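Local coordinates for protein putative N-acetyl-gamma-glutamyl-phosphate reductase (Arabidopsis thaliana, PDB 1XYG) that probably catalyses the NADPH-dependent reduction of N-acetyl-L-glutamyl 5-phosphate to its 5-semialdehyde, the third of four steps from glutamate to N-acetylornithine in chloroplast arginine synthesis, at residues A[37-40]-A[41-44]; A[272-275]-A[276-280]; A[333-336]-A[337-341]; A[345-348]-A[349-352]. All coordinates share one frame; numbering follows the deposited sequence.

How the contacts relate
All four contacts are local and follow one another in series, so none nests in or crosses another. Contact 1 (37-44) closes the turn between helix 27-37 and strand 42-47, an outermost strand of the parallel sheet in the NAD-binding domain. Contact 2 (272-280) closes no loop; it lies within helix 269-280, beside the mixed sheet, its centre about 34 Å from that of contact 1. Contact 3 (333-341) spans successive turns of helix 329-343, and contact 4 (345-352) folds the chain just beyond that helix. Contacts 1, 3 and 4 touch: His39 meets Asn341, Gln338 meets Glu348, and Tyr346 packs on His41, tying the last helix, 329-343, to the edge of the nucleotide-binding sheet.

Contact 1 of 4, residues A[37-40]-A[41-44]; sequences ANHP and HFQV
His39 and Phe42 lie in an offset stack, with ring centroids 4.0 Å apart and planes only 12° from parallel. The His39 ring reaches this position because CG stands anti to the backbone N (chi1 -173°), which sets the imidazole beside the backbone amides of His41 and Phe42. Its CE1 sits over one face of the phenyl ring, 3.3 Å from Phe42 CG, and Phe42 CD2 in turn covers NE2 near the rim of the imidazole. Phe42 CB adds a CH-pi contact over the same histidine. At the imidazole edge, His41 N donates to His39 ND1 (3.0 Å, N-H...N angle 154°), close to the ring plane. This bond identifies ND1 as an acceptor, and it fixes the ring's rotation while the stack holds its face. Pro40 CB lies over the His41 ring in a second CH-pi contact, 4.1 Å from its centroid. Replacing His39 with an alanine would probably leave His41 N without its acceptor and uncover one face of Phe42. The turn joins helix 27-37 to strand 42-47; Phe42 also packs on Leu36 and strand 17-22, while His39 NE2 bonds Asn341 OD1 of helix 329-343 and Tyr346 meets Phe42 edge-to-face.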
# COMPACT_ATOMS: atom_id res chain seq x y z
N ALA A 37 3.97 8.54 26.64
CA ALA A 37 3.40 7.39 27.34
C ALA A 37 4.40 6.64 28.22
O ALA A 37 4.09 6.29 29.35
CB ALA A 37 2.77 6.42 26.33
N ASN A 38 5.59 6.39 27.69
CA ASN A 38 6.59 5.68 28.46
C ASN A 38 7.76 6.55 28.89
O ASN A 38 8.84 6.05 29.22
CB ASN A 38 7.10 4.47 27.68
CG ASN A 38 6.01 3.46 27.41
OD1 ASN A 38 5.32 3.01 28.33
ND2 ASN A 38 5.85 3.09 26.15
N HIS A 39 7.55 7.87 28.88
CA HIS A 39 8.58 8.80 29.31
C HIS A 39 8.52 8.74 30.83
O HIS A 39 7.48 8.98 31.44
CB HIS A 39 8.25 10.21 28.80
CG HIS A 39 9.34 11.21 29.04
ND1 HIS A 39 9.70 11.62 30.31
CD2 HIS A 39 10.12 11.90 28.18
CE1 HIS A 39 10.66 12.52 30.21
NE2 HIS A 39 10.93 12.71 28.93
N PRO A 40 9.65 8.42 31.47
CA PRO A 40 9.70 8.32 32.93
C PRO A 40 9.42 9.58 33.75
O PRO A 40 9.03 9.48 34.91
CB PRO A 40 11.11 7.78 33.18
CG PRO A 40 11.89 8.39 32.07
CD PRO A 40 10.98 8.17 30.89
N HIS A 41 9.57 10.77 33.16
CA HIS A 41 9.36 11.98 33.95
C HIS A 41 8.29 12.96 33.49
O HIS A 41 7.80 13.75 34.29
CB HIS A 41 10.69 12.70 34.10
CG HIS A 41 11.76 11.83 34.65
ND1 HIS A 41 11.68 11.27 35.90
CD2 HIS A 41 12.87 11.31 34.07
CE1 HIS A 41 12.70 10.45 36.08
NE2 HIS A 41 13.43 10.45 34.98
N PHE A 42 7.94 12.91 32.21
CA PHE A 42 6.93 13.82 31.71
C PHE A 42 5.58 13.13 31.63
O PHE A 42 5.47 11.98 31.23
CB PHE A 42 7.31 14.35 30.32
CG PHE A 42 8.59 15.15 30.28
CD1 PHE A 42 9.22 15.55 31.46
CD2 PHE A 42 9.18 15.48 29.06
CE1 PHE A 42 10.42 16.26 31.42
CE2 PHE A 42 10.38 16.19 29.01
CZ PHE A 42 11.00 16.59 30.19
N GLN A 43 4.54 13.86 32.03
CA GLN A 43 3.19 13.33 32.01
C GLN A 43 2.20 14.36 31.47
O GLN A 43 2.19 15.52 31.90
CB GLN A 43 2.74 12.92 33.41
CG GLN A 43 1.27 12.58 33.48
CD GLN A 43 0.83 12.11 34.85
OE1 GLN A 43 1.06 12.79 35.86
NE2 GLN A 43 0.19 10.95 34.90
N VAL A 44 1.38 13.94 30.52
CA VAL A 44 0.39 14.84 29.94
C VAL A 44 -0.77 15.04 30.92
O VAL A 44 -1.45 14.08 31.29
CB VAL A 44 -0.19 14.26 28.63
CG1 VAL A 44 -1.23 15.22 28.06
CG2 VAL A 44 0.92 14.03 27.63

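Contact 2 of 4, residues A[272-275]-A[276-280]; sequences LHQQ and LKTSY
With chi1 at -61°, Ser279 turns OG back to the carbonyl of Gln275, and Thr278 (chi1 -68°) does the same toward Gln274; in both, the hydroxyl oxygen stands anti to its own carbonyl carbon and within range of the carbonyl four residues earlier. Ser279 OG donates to Gln275 O at 2.8 Å, and Ser279 N donates to the same oxygen at 2.9 Å. The two donors come from opposite faces of the carbonyl plane, with the hydroxyl clearly above it (37° out), so it does not follow a lone pair. The pattern repeats one residue earlier: Thr278 OG1 donates to Gln274 O at 3.1 Å, and the backbone amide of the threonine reaches that oxygen from the other face. Each of these carbonyls is therefore gripped twice, once by the helical bond and once by a side chain. The preceding glutamines bend toward the same hydroxyls. Gln275 is folded at chi2, which brings its OE1 to 3.0 Å from Ser279 OG; Gln274 has a similar bend, and its NE2 comes 3.1 Å from Thr278 OG1. Beside them the aliphatic part of Lys277 crosses His273, Lys277 CD lying 4.0 Å from His273 CE1, while the imidazole spends its NE2 on Leu289 O. These polar residues take up the rest of the circumference beside the stripe of Leu272 and Leu276. That stripe packs against Leu175 of helix 163-177 and Val310 of strand 306-312, and Leu276 also touches Val288 of strand 286-288, seating helix 269-280 on the mixed sheet.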
# COMPACT_ATOMS: atom_id res chain seq x y z
N LEU A 272 33.77 14.65 2.44
CA LEU A 272 32.43 14.95 2.93
C LEU A 272 32.05 13.88 3.94
O LEU A 272 31.53 14.18 5.02
CB LEU A 272 31.42 14.95 1.78
CG LEU A 272 31.69 15.90 0.61
CD1 LEU A 272 30.50 15.86 -0.33
CD2 LEU A 272 31.91 17.32 1.10
N HIS A 273 32.33 12.63 3.60
CA HIS A 273 32.01 11.51 4.47
C HIS A 273 32.71 11.60 5.82
O HIS A 273 32.08 11.41 6.87
CB HIS A 273 32.38 10.18 3.79
CG HIS A 273 32.07 8.98 4.62
ND1 HIS A 273 33.01 8.35 5.41
CD2 HIS A 273 30.91 8.31 4.82
CE1 HIS A 273 32.44 7.36 6.06
NE2 HIS A 273 31.17 7.31 5.72
N GLN A 274 34.00 11.91 5.80
CA GLN A 274 34.77 12.03 7.03
C GLN A 274 34.25 13.17 7.90
O GLN A 274 34.14 13.04 9.11
CB GLN A 274 36.25 12.26 6.71
CG GLN A 274 37.16 12.21 7.93
CD GLN A 274 37.01 10.92 8.71
OE1 GLN A 274 37.19 9.83 8.16
NE2 GLN A 274 36.67 11.03 9.99
N GLN A 275 33.93 14.30 7.27
CA GLN A 275 33.42 15.44 8.03
C GLN A 275 32.12 15.08 8.73
O GLN A 275 31.91 15.41 9.90
CB GLN A 275 33.20 16.64 7.10
CG GLN A 275 32.82 17.91 7.83
CD GLN A 275 33.75 18.19 9.00
OE1 GLN A 275 33.40 17.99 10.16
NE2 GLN A 275 34.96 18.64 8.69
N LEU A 276 31.24 14.39 8.01
CA LEU A 276 29.96 13.99 8.58
C LEU A 276 30.16 12.95 9.68
O LEU A 276 29.53 13.02 10.73
CB LEU A 276 29.05 13.43 7.49
CG LEU A 276 28.49 14.46 6.51
CD1 LEU A 276 27.58 13.77 5.49
CD2 LEU A 276 27.71 15.52 7.28
N LYS A 277 31.05 12.00 9.43
CA LYS A 277 31.31 10.95 10.40
C LYS A 277 31.85 11.57 11.69
O LYS A 277 31.48 11.17 12.79
CB LYS A 277 32.30 9.92 9.85
CG LYS A 277 32.28 8.64 10.65
CD LYS A 277 33.09 7.55 10.00
CE LYS A 277 34.57 7.86 10.05
NZ LYS A 277 35.35 6.75 9.44
N THR A 278 32.72 12.56 11.54
CA THR A 278 33.30 13.24 12.69
C THR A 278 32.27 14.11 13.43
O THR A 278 32.18 14.07 14.65
CB THR A 278 34.48 14.15 12.27
OG1 THR A 278 35.57 13.33 11.82
CG2 THR A 278 34.95 15.01 13.44
N SER A 279 31.50 14.89 12.68
CA SER A 279 30.49 15.77 13.28
C SER A 279 29.39 15.06 14.06
O SER A 279 28.83 15.64 15.00
CB SER A 279 29.84 16.63 12.19
OG SER A 279 30.78 17.45 11.53
N TYR A 280 29.08 13.82 13.69
CA TYR A 280 28.01 13.07 14.35
C TYR A 280 28.40 11.74 14.99
O TYR A 280 27.52 10.96 15.39
CB TYR A 280 26.88 12.81 13.34
CG TYR A 280 26.21 14.08 12.86
CD1 TYR A 280 25.66 14.97 13.77
CD2 TYR A 280 26.13 14.38 11.49
CE1 TYR A 280 25.04 16.15 13.35
CE2 TYR A 280 25.51 15.56 11.05
CZ TYR A 280 24.97 16.44 11.99
OH TYR A 280 24.36 17.61 11.60

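Contact 3 of 4, residues A[333-336]-A[337-341]; sequences SGQA and LQNLN
Asn339 folds back over the turn that precedes it and meets Gln335. From CB, which rests 3.5 Å from Ala336 O, the chain turns with CG anti to its own carbonyl carbon (chi1 -74°), bringing CG to the same distance from Gln335 O. At the tip, ND2 lies 3.8 Å from Gln335 CG, so the amide nitrogen meets the aliphatic part of the glutamine. ND2 is also 3.2 Å from Gln335 O, but the angle is too poor for a hydrogen bond; that carbonyl takes Asn339 N instead (2.9 Å, N-H...O angle 150°). The two side-chain amides have nearly parallel planes, 11° apart, yet do not pair with each other. Instead, Asn339 ND2 donates to Gly143 O and OD1 bonds Thr145 OG1, whereas Gln335 OE1 accepts from Lys330 NZ of the same helix. The regular helical bonds continue on both sides, Leu337 N to Ser333 O at 3.0 Å and Leu340 N to Ala336 O at 3.0 Å. Leu337 and Leu340 pack on Phe87 of strand 85-88. A leucine in place of Asn339 would probably leave Gly143 O and Thr145 OG1 without their partner. Gln335 has its side chain about 8 Å from that of Cys163, the presumed catalytic cysteine. The chemistry implies that polarity in this buried helix is matched rather than excluded: both ends of the Asn339 amide are satisfied, and its bonds tie the last helix, 329-343, to the segment around Gly143 and Thr145.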
# COMPACT_ATOMS: atom_id res chain seq x y z
N SER A 333 7.39 15.59 16.24
CA SER A 333 7.22 15.35 17.66
C SER A 333 8.41 14.74 18.39
O SER A 333 8.62 15.02 19.58
CB SER A 333 5.96 14.51 17.87
OG SER A 333 4.83 15.19 17.38
N GLY A 334 9.18 13.90 17.70
CA GLY A 334 10.34 13.30 18.33
C GLY A 334 11.38 14.36 18.65
O GLY A 334 11.93 14.40 19.75
N GLN A 335 11.65 15.23 17.68
CA GLN A 335 12.62 16.29 17.90
C GLN A 335 12.09 17.28 18.95
O GLN A 335 12.86 17.81 19.75
CB GLN A 335 12.91 17.03 16.59
CG GLN A 335 13.93 18.15 16.73
CD GLN A 335 14.75 18.33 15.47
OE1 GLN A 335 15.97 18.13 15.48
NE2 GLN A 335 14.09 18.70 14.38
N ALA A 336 10.78 17.51 18.93
CA ALA A 336 10.17 18.42 19.89
C ALA A 336 10.46 17.94 21.31
O ALA A 336 10.85 18.73 22.19
CB ALA A 336 8.66 18.48 19.66
N LEU A 337 10.29 16.64 21.54
CA LEU A 337 10.54 16.06 22.85
C LEU A 337 12.04 16.09 23.14
O LEU A 337 12.45 16.33 24.28
CB LEU A 337 10.03 14.62 22.90
CG LEU A 337 10.26 13.87 24.22
CD1 LEU A 337 9.65 14.65 25.37
CD2 LEU A 337 9.64 12.49 24.13
N GLN A 338 12.84 15.85 22.11
CA GLN A 338 14.30 15.87 22.25
C GLN A 338 14.71 17.23 22.80
O GLN A 338 15.57 17.33 23.66
CB GLN A 338 14.98 15.63 20.90
CG GLN A 338 16.46 15.26 21.00
CD GLN A 338 17.08 14.96 19.64
OE1 GLN A 338 16.39 14.56 18.70
NE2 GLN A 338 18.39 15.16 19.53
N ASN A 339 14.07 18.28 22.30
CA ASN A 339 14.37 19.64 22.73
C ASN A 339 13.87 19.92 24.14
O ASN A 339 14.58 20.49 24.96
CB ASN A 339 13.76 20.67 21.78
CG ASN A 339 14.50 20.76 20.47
OD1 ASN A 339 15.74 20.73 20.44
ND2 ASN A 339 13.76 20.88 19.37
N LEU A 340 12.64 19.51 24.44
CA LEU A 340 12.10 19.75 25.77
C LEU A 340 12.92 19.03 26.83
O LEU A 340 13.10 19.56 27.92
CB LEU A 340 10.64 19.32 25.86
CG LEU A 340 9.96 19.75 27.17
CD1 LEU A 340 9.89 21.28 27.24
CD2 LEU A 340 8.56 19.18 27.27
N ASN A 341 13.41 17.83 26.51
CA ASN A 341 14.21 17.09 27.47
C ASN A 341 15.35 17.95 28.01
O ASN A 341 15.43 18.18 29.22
CB ASN A 341 14.79 15.81 26.85
CG ASN A 341 13.80 14.64 26.89
OD1 ASN A 341 12.96 14.55 27.79
ND2 ASN A 341 13.91 13.74 25.91

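Contact 4 of 4, residues A[345-348]-A[349-352]; sequences GYPE and TTGL
Thr350 lays its hydroxyl across the Pro347 ring, OG1 lying 3.3 Å from CD and 3.4 Å from CB. That position follows from chi1 of -63°, with OG1 anti to the carbonyl carbon, and it also lets the hydroxyl donate to Pro347 O at 2.9 Å. Thr350 N donates to the same oxygen (3.0 Å, N-H...O angle 160°), closing a type I beta turn from Pro347 to Thr350. Thr350 thus grips Pro347 O twice, by amide and hydroxyl, both from the same face of the carbonyl plane, the amide well above it at 54°. A type II turn, Thr349 to Leu352, follows directly; its bond runs from Leu352 N to Thr349 O at 2.9 Å, and Gly351 supplies the positive phi. Leu352 turns its side chain toward the first turn, CD1 lying 3.6 Å from Glu348 O. The Glu348 side chain is extended, and its carboxylate bridges Arg149 (a salt bridge from OE1) and Gln338 (through OE2). Gly345 ends helix 329-343 in a Schellman motif, and the two turns then bring the chain back alongside that helix: Asn341 ND2 bonds the carbonyls of Glu348 and Thr350, Leu352 packs on Leu337, and Thr350 touches His39 and Pro40 in the loop before strand 42-47.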
# COMPACT_ATOMS: atom_id res chain seq x y z
N GLY A 345 16.41 20.10 31.61
CA GLY A 345 17.53 19.52 32.33
C GLY A 345 17.57 18.01 32.40
O GLY A 345 18.31 17.45 33.21
N TYR A 346 16.78 17.33 31.57
CA TYR A 346 16.79 15.87 31.57
C TYR A 346 17.67 15.34 30.43
O TYR A 346 17.99 16.06 29.49
CB TYR A 346 15.37 15.30 31.41
CG TYR A 346 14.43 15.53 32.57
CD1 TYR A 346 13.86 16.78 32.79
CD2 TYR A 346 14.15 14.51 33.48
CE1 TYR A 346 13.03 17.02 33.88
CE2 TYR A 346 13.32 14.73 34.59
CZ TYR A 346 12.77 15.99 34.78
OH TYR A 346 11.99 16.23 35.89
N PRO A 347 18.06 14.06 30.50
CA PRO A 347 18.90 13.49 29.45
C PRO A 347 18.18 13.61 28.10
O PRO A 347 16.99 13.32 28.00
CB PRO A 347 19.07 12.03 29.89
CG PRO A 347 18.95 12.12 31.39
CD PRO A 347 17.79 13.07 31.56
N GLU A 348 18.92 14.04 27.09
CA GLU A 348 18.38 14.25 25.75
C GLU A 348 17.60 13.08 25.14
O GLU A 348 16.56 13.28 24.51
CB GLU A 348 19.50 14.66 24.81
CG GLU A 348 19.02 15.09 23.47
CD GLU A 348 20.10 15.80 22.71
OE1 GLU A 348 20.76 16.66 23.32
OE2 GLU A 348 20.28 15.50 21.51
N THR A 349 18.09 11.86 25.34
CA THR A 349 17.45 10.67 24.78
C THR A 349 16.31 10.10 25.61
O THR A 349 15.71 9.08 25.24
CB THR A 349 18.47 9.53 24.59
OG1 THR A 349 18.94 9.11 25.88
CG2 THR A 349 19.65 9.99 23.72
N THR A 350 16.00 10.75 26.72
CA THR A 350 14.92 10.25 27.58
C THR A 350 13.61 10.03 26.83
O THR A 350 13.07 10.95 26.20
CB THR A 350 14.65 11.18 28.77
OG1 THR A 350 15.80 11.25 29.61
CG2 THR A 350 13.48 10.65 29.59
N GLY A 351 13.10 8.80 26.91
CA GLY A 351 11.86 8.46 26.25
C GLY A 351 11.89 8.56 24.74
O GLY A 351 10.84 8.69 24.10
N LEU A 352 13.08 8.51 24.15
CA LEU A 352 13.22 8.61 22.70
C LEU A 352 14.06 7.49 22.11
O LEU A 352 14.58 7.62 21.01
CB LEU A 352 13.85 9.95 22.32
CG LEU A 352 13.00 11.21 22.45
CD1 LEU A 352 13.89 12.43 22.29
CD2 LEU A 352 11.87 11.19 21.39